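Local atomic coordinates of SusD-like protein BACOVA_02651 (Bacteroides ovatus, PDB entry 5E75), a protein that binds polysaccharide at the cell surface and probably captures xyloglucan before its transport into the periplasm for degradation. Residues D265-T270 with V276-S281; G336-D339 with K345-Q348; R389-E392 with K398-S401. All coordinates share one frame; numbering follows the deposited sequence.

Contact 1: residues D265-T270 with V276-S281; sequences DLAFST and VNCWSS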
loop_
_atom_site.group_PDB
_atom_site.type_symbol
_atom_site.label_atom_id
_atom_site.label_comp_id
_atom_site.label_asym_id
_atom_site.label_seq_id
_atom_site.Cartn_x
_atom_site.Cartn_y
_atom_site.Cartn_z
ATOM N N ASP A 265 -10.390 -0.804 13.753
ATOM C CA ASP A 265 -10.456 0.489 13.082
ATOM C C ASP A 265 -10.997 0.384 11.652
ATOM O O ASP A 265 -11.394 1.392 11.081
ATOM C CB ASP A 265 -9.085 1.161 13.083
ATOM C CG ASP A 265 -8.712 1.711 14.460
ATOM O OD1 ASP A 265 -9.322 2.708 14.893
ATOM O OD2 ASP A 265 -7.815 1.155 15.102
ATOM N N LEU A 266 -11.012 -0.826 11.099
ATOM C CA LEU A 266 -11.514 -1.068 9.746
ATOM C C LEU A 266 -12.955 -1.584 9.748
ATOM O O LEU A 266 -13.755 -1.214 8.893
ATOM C CB LEU A 266 -10.627 -2.072 9.012
ATOM C CG LEU A 266 -9.151 -1.687 8.817
ATOM C CD1 LEU A 266 -8.406 -2.813 8.119
ATOM C CD2 LEU A 266 -9.021 -0.390 8.038
ATOM N N ALA A 267 -13.292 -2.425 10.723
ATOM C CA ALA A 267 -14.606 -3.064 10.777
ATOM C C ALA A 267 -15.677 -2.126 11.348
ATOM O O ALA A 267 -15.494 -1.544 12.404
ATOM C CB ALA A 267 -14.542 -4.375 11.594
ATOM N N PHE A 268 -16.795 -2.009 10.635
ATOM C CA PHE A 268 -17.835 -1.024 10.950
ATOM C C PHE A 268 -18.859 -1.521 11.975
ATOM O O PHE A 268 -19.557 -0.709 12.594
ATOM C CB PHE A 268 -18.578 -0.595 9.670
ATOM C CG PHE A 268 -19.629 -1.566 9.210
ATOM C CD1 PHE A 268 -19.289 -2.722 8.523
ATOM C CD2 PHE A 268 -20.968 -1.312 9.451
ATOM C CE1 PHE A 268 -20.271 -3.607 8.086
ATOM C CE2 PHE A 268 -21.944 -2.192 9.022
ATOM C CZ PHE A 268 -21.593 -3.343 8.342
ATOM N N SER A 269 -18.949 -2.833 12.143
ATOM C CA SER A 269 -19.987 -3.424 12.984
ATOM C C SER A 269 -19.625 -4.822 13.447
ATOM O O SER A 269 -19.021 -5.602 12.705
ATOM C CB SER A 269 -21.290 -3.518 12.211
ATOM O OG SER A 269 -22.242 -4.278 12.958
ATOM N N THR A 270 -20.031 -5.153 14.668
ATOM C CA THR A 270 -19.830 -6.495 15.189
ATOM C C THR A 270 -20.530 -7.561 14.356
ATOM O O THR A 270 -20.206 -8.744 14.467
ATOM C CB THR A 270 -20.309 -6.611 16.641
ATOM O OG1 THR A 270 -21.704 -6.259 16.704
ATOM C CG2 THR A 270 -19.525 -5.689 17.528
ATOM N N VAL A 276 -16.761 -9.415 17.866
ATOM C CA VAL A 276 -15.542 -8.757 18.325
ATOM C C VAL A 276 -15.682 -7.225 18.223
ATOM O O VAL A 276 -16.158 -6.706 17.211
ATOM C CB VAL A 276 -14.339 -9.258 17.497
ATOM C CG1 VAL A 276 -13.123 -8.349 17.670
ATOM C CG2 VAL A 276 -14.011 -10.701 17.876
ATOM N N ASN A 277 -15.249 -6.503 19.253
ATOM C CA ASN A 277 -15.406 -5.057 19.319
ATOM C C ASN A 277 -14.732 -4.355 18.146
ATOM O O ASN A 277 -13.623 -4.721 17.752
ATOM C CB ASN A 277 -14.842 -4.512 20.631
ATOM C CG ASN A 277 -15.618 -4.989 21.840
ATOM O OD1 ASN A 277 -16.839 -5.155 21.793
ATOM N ND2 ASN A 277 -14.909 -5.224 22.934
ATOM N N CYS A 278 -15.409 -3.345 17.605
ATOM C CA CYS A 278 -14.885 -2.568 16.475
ATOM C C CYS A 278 -15.594 -1.227 16.455
ATOM O O CYS A 278 -16.591 -1.051 17.159
ATOM C CB CYS A 278 -15.078 -3.332 15.171
ATOM S SG CYS A 278 -16.771 -3.719 14.804
ATOM N N TRP A 279 -15.110 -0.278 15.654
ATOM C CA TRP A 279 -15.614 1.089 15.727
ATOM C C TRP A 279 -15.348 1.927 14.466
ATOM O O TRP A 279 -15.307 3.151 14.527
ATOM C CB TRP A 279 -15.000 1.785 16.944
ATOM C CG TRP A 279 -13.506 1.597 17.055
ATOM C CD1 TRP A 279 -12.536 2.267 16.365
ATOM C CD2 TRP A 279 -12.821 0.681 17.923
ATOM N NE1 TRP A 279 -11.287 1.820 16.749
ATOM C CE2 TRP A 279 -11.436 0.845 17.698
ATOM C CE3 TRP A 279 -13.248 -0.266 18.858
ATOM C CZ2 TRP A 279 -10.470 0.097 18.394
ATOM C CZ3 TRP A 279 -12.293 -1.012 19.535
ATOM C CH2 TRP A 279 -10.920 -0.821 19.301
ATOM N N SER A 280 -15.196 1.288 13.315
ATOM C CA SER A 280 -14.865 2.051 12.108
ATOM C C SER A 280 -16.012 2.923 11.640
ATOM O O SER A 280 -17.151 2.467 11.571
ATOM C CB SER A 280 -14.493 1.119 10.959
ATOM O OG SER A 280 -13.976 1.868 9.866
ATOM N N SER A 281 -15.690 4.160 11.273
ATOM C CA SER A 281 -16.634 5.018 10.569
ATOM C C SER A 281 -16.158 5.346 9.142
ATOM O O SER A 281 -16.682 6.239 8.487
ATOM C CB SER A 281 -16.888 6.301 11.359
ATOM O OG SER A 281 -15.702 7.039 11.551
HETATM O O HOH W 1 -18.646 1.739 14.015
#
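With chi1 at 47°, Trp279 CG sits between its backbone N and carbonyl carbon; together with chi2 of 79° this brings the NE1 edge of the indole to Asp265. Asp265 has CG anti to its carbonyl carbon, and its carboxylate reaches that edge. Trp279 NE1 donates to Asp265 OD1 at 2.8 Å. The acceptor lies close to the ring plane, but the N-H comes from well above the carboxylate plane, and the two planes are 82° apart. Asp265 OD2 has a second, weak and long ion pair with Arg38.

Ser280 turns its side chain to the end of helix 263-266. Its OG donates to Asp265 O at 2.9 Å, from above the carbonyl plane. The same hydroxyl is also hydrogen-bonded to Tyr282 N. One residue beyond the helix, Ala267 O accepts from Ser280 N at 3.0 Å. Cys278 points toward 265-270. Its CB lies 3.8 Å from Ala267 CB. Its SG lies against the backbone of Ser269, in a close van der Waals contact of 3.3 Å between Cys278 SG and Ser269 C. Farther along, Thr270 CG2 rests 3.5 Å from Val276 O. A water bridges the two backbones by donating to both Phe268 O and Ser280 O.

The segments therefore close a loop that leaves the helix and doubles back on it. Trp279 also has a backbone hydrogen bond with Ser264, and Asn277 O accepts from the Ser264 hydroxyl. The chemistry implies a loop held mainly through polar groups. Carbonyls at and just beyond the helix end receive Ser280 OG and N, and the indole N-H is paired with an acid whose charge would probably strengthen the bond, although it is met off the carboxylate plane.

Contact 2: residues G336-D339 with K345-Q348; sequences GGPD and KVKQ
Val346 reaches across to the backbone of 336-339 and to the ring of Pro338. Its CB sits 3.8 Å from Pro338 N and 4.1 Å from Pro338 CD. From there the two methyls diverge. CG1 is anti to the backbone N (chi1 175°) and lies 3.7 Å from Gly336 O. CG2 approaches that same oxygen and also stands 3.8 Å from Gly337 O. The two methyls thus pack against the carbonyl oxygens of Gly336 and Gly337, while the base of the side chain meets the proline. The Pro338 and Val346 side chains cross at about a right angle. Pro338 CG lies 3.6 Å from Val346 O.

No hydrogen bond joins the two segments directly. The turn is tied from within instead. Pro338 has a backbone hydrogen bond with Gly344, Gly337 N donates to Asp340 OD2, and Gly337 O accepts from Asn342 ND2. Gly336 has backbone angles (phi 100°, psi -164°) that would press a CB against the preceding carbonyl O.

A bound Tris molecule, probably from the crystallisation liquor, lies about 4 Å from the Pro338 side chain. Val346 also touches Pro352, and Lys345 NZ is hydrogen-bonded to Tyr236 OH. Both segments belong to the long loop between strand 321-322 and strand 355-359.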
loop_
_atom_site.group_PDB
_atom_site.type_symbol
_atom_site.label_atom_id
_atom_site.label_comp_id
_atom_site.label_asym_id
_atom_site.label_seq_id
_atom_site.Cartn_x
_atom_site.Cartn_y
_atom_site.Cartn_z
ATOM N N GLY A 336 -14.081 -11.203 8.739
ATOM C CA GLY A 336 -15.179 -11.893 9.388
ATOM C C GLY A 336 -14.887 -12.203 10.843
ATOM O O GLY A 336 -13.970 -11.647 11.457
ATOM N N GLY A 337 -15.690 -13.099 11.406
ATOM C CA GLY A 337 -15.521 -13.502 12.786
ATOM C C GLY A 337 -14.491 -14.601 12.964
ATOM O O GLY A 337 -13.954 -15.153 12.003
ATOM N N PRO A 338 -14.209 -14.931 14.220
ATOM C CA PRO A 338 -13.244 -15.983 14.536
ATOM C C PRO A 338 -13.502 -17.298 13.788
ATOM O O PRO A 338 -12.543 -17.972 13.402
ATOM C CB PRO A 338 -13.442 -16.178 16.035
ATOM C CG PRO A 338 -13.946 -14.877 16.525
ATOM C CD PRO A 338 -14.783 -14.312 15.427
ATOM N N ASP A 339 -14.764 -17.654 13.575
ATOM C CA ASP A 339 -15.086 -18.930 12.956
ATOM C C ASP A 339 -15.295 -18.885 11.463
ATOM O O ASP A 339 -15.657 -19.900 10.880
ATOM C CB ASP A 339 -16.353 -19.511 13.561
ATOM C CG ASP A 339 -16.234 -19.730 15.026
ATOM O OD1 ASP A 339 -15.116 -20.004 15.502
ATOM O OD2 ASP A 339 -17.273 -19.624 15.685
ATOM N N LYS A 345 -8.760 -16.821 15.048
ATOM C CA LYS A 345 -7.745 -15.777 15.158
ATOM C C LYS A 345 -8.252 -14.372 14.804
ATOM O O LYS A 345 -7.625 -13.645 14.033
ATOM C CB LYS A 345 -6.561 -16.116 14.253
ATOM C CG LYS A 345 -5.873 -17.451 14.547
ATOM C CD LYS A 345 -4.828 -17.758 13.488
ATOM C CE LYS A 345 -3.973 -18.953 13.881
ATOM N NZ LYS A 345 -3.075 -19.364 12.773
ATOM N N VAL A 346 -9.397 -14.003 15.355
ATOM C CA VAL A 346 -9.930 -12.649 15.235
ATOM C C VAL A 346 -10.267 -12.197 16.652
ATOM O O VAL A 346 -11.084 -12.827 17.323
ATOM C CB VAL A 346 -11.192 -12.584 14.357
ATOM C CG1 VAL A 346 -11.778 -11.165 14.371
ATOM C CG2 VAL A 346 -10.896 -13.034 12.929
ATOM N N LYS A 347 -9.628 -11.127 17.117
ATOM C CA LYS A 347 -9.912 -10.536 18.421
ATOM C C LYS A 347 -9.847 -9.030 18.279
ATOM O O LYS A 347 -9.478 -8.522 17.218
ATOM C CB LYS A 347 -8.900 -11.006 19.478
ATOM C CG LYS A 347 -9.114 -12.430 19.957
ATOM C CD LYS A 347 -8.149 -12.816 21.074
ATOM C CE LYS A 347 -8.590 -14.108 21.782
ATOM N NZ LYS A 347 -9.636 -13.943 22.876
ATOM N N GLN A 348 -10.254 -8.302 19.314
ATOM C CA GLN A 348 -10.183 -6.849 19.294
ATOM C C GLN A 348 -8.775 -6.418 18.892
ATOM O O GLN A 348 -7.789 -6.912 19.444
ATOM C CB GLN A 348 -10.540 -6.271 20.666
ATOM C CG GLN A 348 -10.481 -4.760 20.736
ATOM C CD GLN A 348 -10.911 -4.225 22.089
ATOM O OE1 GLN A 348 -12.088 -4.217 22.407
ATOM N NE2 GLN A 348 -9.951 -3.783 22.890
#

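Contact 3: residues R389-E392 with K398-S401; sequences RVRE and KKSS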
loop_
_atom_site.group_PDB
_atom_site.type_symbol
_atom_site.label_atom_id
_atom_site.label_comp_id
_atom_site.label_asym_id
_atom_site.label_seq_id
_atom_site.Cartn_x
_atom_site.Cartn_y
_atom_site.Cartn_z
ATOM N N ARG A 389 -4.482 -9.350 -18.227
ATOM C CA ARG A 389 -4.611 -10.453 -17.288
ATOM C C ARG A 389 -5.280 -9.968 -15.999
ATOM O O ARG A 389 -6.058 -10.700 -15.389
ATOM C CB ARG A 389 -3.249 -11.078 -16.963
ATOM C CG ARG A 389 -2.683 -12.000 -18.054
ATOM C CD ARG A 389 -3.440 -13.329 -18.125
ATOM N NE ARG A 389 -3.301 -14.038 -16.863
ATOM C CZ ARG A 389 -4.288 -14.343 -16.019
ATOM N NH1 ARG A 389 -5.558 -14.090 -16.308
ATOM N NH2 ARG A 389 -3.997 -14.952 -14.874
ATOM N N VAL A 390 -4.969 -8.737 -15.588
ATOM C CA VAL A 390 -5.597 -8.170 -14.394
ATOM C C VAL A 390 -7.107 -7.968 -14.643
ATOM O O VAL A 390 -7.952 -8.284 -13.789
ATOM C CB VAL A 390 -4.896 -6.870 -13.959
ATOM C CG1 VAL A 390 -5.596 -6.259 -12.748
ATOM C CG2 VAL A 390 -3.427 -7.136 -13.627
ATOM N N ARG A 391 -7.444 -7.444 -15.815
ATOM C CA ARG A 391 -8.847 -7.296 -16.219
ATOM C C ARG A 391 -9.555 -8.657 -16.236
ATOM O O ARG A 391 -10.685 -8.806 -15.731
ATOM C CB ARG A 391 -8.927 -6.705 -17.631
ATOM C CG ARG A 391 -8.238 -5.355 -17.837
ATOM C CD ARG A 391 -9.062 -4.190 -17.360
ATOM N NE ARG A 391 -10.324 -4.038 -18.099
ATOM C CZ ARG A 391 -11.192 -3.060 -17.873
ATOM N NH1 ARG A 391 -10.933 -2.126 -16.968
ATOM N NH2 ARG A 391 -12.325 -2.991 -18.569
ATOM N N GLU A 392 -8.917 -9.628 -16.878
ATOM C CA GLU A 392 -9.472 -10.969 -17.025
ATOM C C GLU A 392 -9.725 -11.618 -15.663
ATOM O O GLU A 392 -10.757 -12.256 -15.442
ATOM C CB GLU A 392 -8.517 -11.831 -17.852
ATOM C CG GLU A 392 -8.986 -13.226 -18.166
ATOM C CD GLU A 392 -8.058 -13.881 -19.154
ATOM O OE1 GLU A 392 -6.834 -13.868 -18.910
ATOM O OE2 GLU A 392 -8.544 -14.360 -20.207
ATOM N N LYS A 398 -11.397 -7.123 -21.591
ATOM C CA LYS A 398 -10.059 -6.677 -21.932
ATOM C C LYS A 398 -10.137 -5.408 -22.772
ATOM O O LYS A 398 -11.158 -5.131 -23.422
ATOM C CB LYS A 398 -9.307 -7.773 -22.684
ATOM C CG LYS A 398 -9.104 -9.025 -21.876
ATOM C CD LYS A 398 -8.369 -10.087 -22.668
ATOM C CE LYS A 398 -8.172 -11.346 -21.862
ATOM N NZ LYS A 398 -7.645 -12.441 -22.722
ATOM N N LYS A 399 -9.067 -4.627 -22.745
ATOM C CA LYS A 399 -8.962 -3.411 -23.536
ATOM C C LYS A 399 -7.996 -3.622 -24.703
ATOM O O LYS A 399 -6.939 -4.223 -24.545
ATOM C CB LYS A 399 -8.507 -2.253 -22.650
ATOM C CG LYS A 399 -9.553 -1.855 -21.615
ATOM C CD LYS A 399 -9.105 -0.667 -20.781
ATOM C CE LYS A 399 -10.221 -0.132 -19.918
ATOM N NZ LYS A 399 -11.275 0.519 -20.720
ATOM N N SER A 400 -8.371 -3.126 -25.885
ATOM C CA SER A 400 -7.537 -3.272 -27.077
ATOM C C SER A 400 -6.443 -2.219 -27.127
ATOM O O SER A 400 -5.489 -2.345 -27.888
ATOM C CB SER A 400 -8.393 -3.184 -28.348
ATOM O OG SER A 400 -9.123 -1.982 -28.349
ATOM N N SER A 401 -6.593 -1.176 -26.319
ATOM C CA SER A 401 -5.561 -0.155 -26.169
ATOM C C SER A 401 -5.735 0.504 -24.806
ATOM O O SER A 401 -6.849 0.571 -24.285
ATOM C CB SER A 401 -5.669 0.882 -27.283
ATOM O OG SER A 401 -6.801 1.697 -27.107
HETATM O O HOH W 2 -5.326 -13.616 -21.194
#
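Arg389 comes first in the helix and holds Glu392, the residue that meets Lys398 across the contact. Its NH1 donates to Glu392 OE1 at 2.9 Å, one turn ahead, on the anti side and somewhat out of the carboxylate plane. Its NH2 forms a separate salt bridge with Asp225.

Val390 is buried and touches Tyr364 and Leu365 of helix 360-372. Arg391 turns toward 398-401, and its chain bends at chi2 and chi3. Lys399 CE lies over one face of the guanidinium, offset toward its rim and 3.6 Å from Arg391 NH1. The two charged ends are near each other, with Arg391 NH2 4.2 Å from Lys399 NZ. Acids nearby probably offset this: Arg391 NH1 has salt bridges to Glu410 and Glu293, and Lys399 NZ has a weak, long ion pair with Asp406. Arg391 NE donates to Asn397 O.

Glu392 ends the segment. With CG anti to the backbone N (chi1 -176°), its extended chain runs beside that of Lys398, both pointing the same way. Glu392 OE2 and Lys398 NZ form a salt bridge with a weak hydrogen bond of 3.3 Å. Arg389, Glu392 and Lys398 thus make a salt-bridge network. A water also bridges the last two, donating to Glu392 OE1 and accepting from Lys398 NZ.

The contact lies between helix 382-393 and the loop that leads to helix 404-415. Helix 360-372 packs behind Val390, and Glu410 of helix 404-415 ties Arg391 to the next helix.

Overall arrangement
Contacts 1 and 2 are neighbours, with centres 12 Å apart. They touch through Asn277 ND2 and Gln348 OE1, a probable hydrogen bond of 3.0 Å, and through Val276 packed on 346-348. Contact 3 stands apart, its centre about 35 Å from that of contact 1 and 36 Å from that of contact 2. All three close short loops, but no two hold the same helix or strand. Contact 2 is the buried one and lacks direct hydrogen bonds. Contacts 1 and 3 are partly buried, with exposed residues: Trp279 and Thr270 in contact 1, Lys398 in contact 3. Contact 1 relies on carbonyls and an indole at a helix end, contact 3 on charged side chains along a helix.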